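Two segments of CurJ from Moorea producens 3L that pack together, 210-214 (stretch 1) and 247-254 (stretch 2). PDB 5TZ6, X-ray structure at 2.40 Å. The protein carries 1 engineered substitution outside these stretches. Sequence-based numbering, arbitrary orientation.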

# COMPACT_ATOMS: atom_id res chain seq x y z
N LYS A 210 10.46 18.42 7.17
CA LYS A 210 9.62 17.24 7.14
C LYS A 210 10.37 15.97 7.51
O LYS A 210 9.74 14.97 7.87
CB LYS A 210 9.00 17.07 5.75
CG LYS A 210 7.51 17.38 5.67
CD LYS A 210 7.24 18.87 5.74
CE LYS A 210 5.80 19.19 5.37
NZ LYS A 210 4.82 18.39 6.15
N TYR A 211 11.70 15.99 7.46
CA TYR A 211 12.50 14.84 7.84
C TYR A 211 12.75 14.83 9.34
O TYR A 211 12.93 15.87 9.96
CB TYR A 211 13.85 14.87 7.12
CG TYR A 211 13.82 14.60 5.63
CD1 TYR A 211 13.62 15.63 4.72
CD2 TYR A 211 14.04 13.32 5.12
CE1 TYR A 211 13.62 15.40 3.35
CE2 TYR A 211 14.04 13.08 3.75
CZ TYR A 211 13.82 14.12 2.88
OH TYR A 211 13.82 13.89 1.52
N GLN A 212 12.77 13.62 9.92
CA GLN A 212 13.34 13.47 11.25
C GLN A 212 14.84 13.78 11.22
O GLN A 212 15.32 14.69 11.91
CB GLN A 212 13.09 12.06 11.79
CG GLN A 212 11.66 11.80 12.27
CD GLN A 212 10.63 11.98 11.18
OE1 GLN A 212 10.71 11.36 10.13
NE2 GLN A 212 9.64 12.84 11.43
N LEU A 213 15.59 13.01 10.44
CA LEU A 213 17.00 13.27 10.16
C LEU A 213 17.24 13.04 8.68
O LEU A 213 17.05 11.92 8.19
CB LEU A 213 17.93 12.38 10.99
CG LEU A 213 18.09 12.65 12.48
CD1 LEU A 213 19.17 11.75 13.05
CD2 LEU A 213 18.43 14.12 12.71
N HIS A 214 17.63 14.09 7.98
CA HIS A 214 17.85 13.99 6.55
C HIS A 214 18.88 12.90 6.26
O HIS A 214 19.87 12.77 7.00
CB HIS A 214 18.32 15.33 5.98
CG HIS A 214 18.13 15.46 4.51
ND1 HIS A 214 19.01 14.93 3.59
CD2 HIS A 214 17.16 16.08 3.78
CE1 HIS A 214 18.59 15.21 2.37
NE2 HIS A 214 17.47 15.90 2.46
N LYS A 247 23.36 0.39 18.28
CA LYS A 247 22.14 1.13 18.58
C LYS A 247 22.21 2.56 18.05
O LYS A 247 23.15 3.29 18.34
CB LYS A 247 21.87 1.14 20.08
CG LYS A 247 20.61 1.90 20.47
CD LYS A 247 20.22 1.61 21.90
CE LYS A 247 21.29 2.12 22.85
NZ LYS A 247 21.04 1.65 24.24
N PHE A 248 21.17 2.96 17.32
CA PHE A 248 21.01 4.33 16.83
C PHE A 248 19.75 4.92 17.47
O PHE A 248 18.65 4.41 17.25
CB PHE A 248 20.90 4.34 15.31
CG PHE A 248 20.85 5.72 14.71
CD1 PHE A 248 19.73 6.52 14.87
CD2 PHE A 248 21.90 6.19 13.95
CE1 PHE A 248 19.69 7.79 14.32
CE2 PHE A 248 21.86 7.45 13.38
CZ PHE A 248 20.75 8.25 13.57
N THR A 249 19.90 6.01 18.20
CA THR A 249 18.78 6.64 18.89
C THR A 249 18.52 8.02 18.30
O THR A 249 19.44 8.85 18.22
CB THR A 249 19.03 6.74 20.39
OG1 THR A 249 19.38 5.45 20.90
CG2 THR A 249 17.78 7.25 21.11
N PHE A 250 17.28 8.24 17.89
CA PHE A 250 16.78 9.54 17.46
C PHE A 250 15.95 10.12 18.59
O PHE A 250 14.97 9.50 19.03
CB PHE A 250 15.95 9.40 16.19
CG PHE A 250 15.22 10.65 15.79
CD1 PHE A 250 15.89 11.75 15.26
CD2 PHE A 250 13.84 10.74 15.96
CE1 PHE A 250 15.20 12.89 14.89
CE2 PHE A 250 13.15 11.88 15.60
CZ PHE A 250 13.83 12.96 15.07
N TYR A 251 16.34 11.30 19.08
CA TYR A 251 15.66 11.98 20.17
C TYR A 251 14.64 13.00 19.66
O TYR A 251 13.46 12.92 19.99
CB TYR A 251 16.69 12.64 21.10
CG TYR A 251 17.61 11.64 21.75
CD1 TYR A 251 17.25 11.00 22.93
CD2 TYR A 251 18.82 11.30 21.17
CE1 TYR A 251 18.08 10.08 23.53
CE2 TYR A 251 19.66 10.37 21.76
CZ TYR A 251 19.29 9.77 22.93
OH TYR A 251 20.12 8.84 23.52
N ASN A 252 15.09 13.97 18.87
CA ASN A 252 14.20 14.97 18.30
C ASN A 252 14.90 15.66 17.14
O ASN A 252 16.13 15.73 17.10
CB ASN A 252 13.74 15.99 19.35
CG ASN A 252 14.91 16.71 20.01
OD1 ASN A 252 15.25 16.42 21.16
ND2 ASN A 252 15.52 17.64 19.29
N SER A 253 14.11 16.18 16.20
CA SER A 253 14.65 16.86 15.04
C SER A 253 14.98 18.31 15.39
O SER A 253 14.30 18.94 16.20
CB SER A 253 13.67 16.79 13.87
OG SER A 253 14.35 16.88 12.63
N SER A 254 16.04 18.83 14.77
CA SER A 254 16.55 20.16 15.06
C SER A 254 16.23 21.15 13.94
O SER A 254 16.59 20.92 12.78
CB SER A 254 18.06 20.11 15.27
OG SER A 254 18.57 21.38 15.63

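Small contacts between distant parts of a chain often combine one polar anchor with a few apolar surfaces, and the side-chain rotamers reveal how both are served at once. The two segments of CurJ illustrate the point: they bury only 247 Å² between them, in a contact built mainly by Gln212 and Leu213 against Phe248, Phe250 and Ser253.

The anchor is Ser253. Its CA-to-CB bond points toward the other segment, and with chi1 at -154° (t) the hydroxyl reaches the backbone of Gln212, donating a short hydrogen bond from Ser253 OG to Gln212 O at 2.5 Å. This ties a loop residue to an irregular segment that offers no strand for backbone pairing. The same carbonyl also borders an aromatic ring, with Gln212 O 3.5 Å from Phe250 CE1.

Phe248 and Phe250, alternate residues of one strand, both direct their CA-to-CB bonds toward the partner segment, and both adopt t rotamers (chi1 -175° and 171°). Despite this similarity, their rings are used differently. Gln212 CB lies over one face of Phe250, 3.9 Å from the ring centroid and 28° off the ring normal, a CH-pi arrangement. Phe248 instead presents its edge, where Leu213 CD1 sits 3.9 Å from Phe248 CZ.

Gln212 shows how a polar side chain can divide its length between two environments. Its chi1 of -76° (m) and chi2 of 60° (p) fold the chain so that its end leads away from the contact, and OE1 is hydrogen-bonded elsewhere in the structure; the aliphatic CB remains against Phe250. Leu213 does the reverse. Its CA-to-CB bond runs sideways, but the m,t rotamer (-73°, -174°) brings its end nearer the strand, placing Leu213 CG 3.7 Å from Phe250 CD1 while CD1 extends to Phe248. One leucine thereby bridges both phenylalanines.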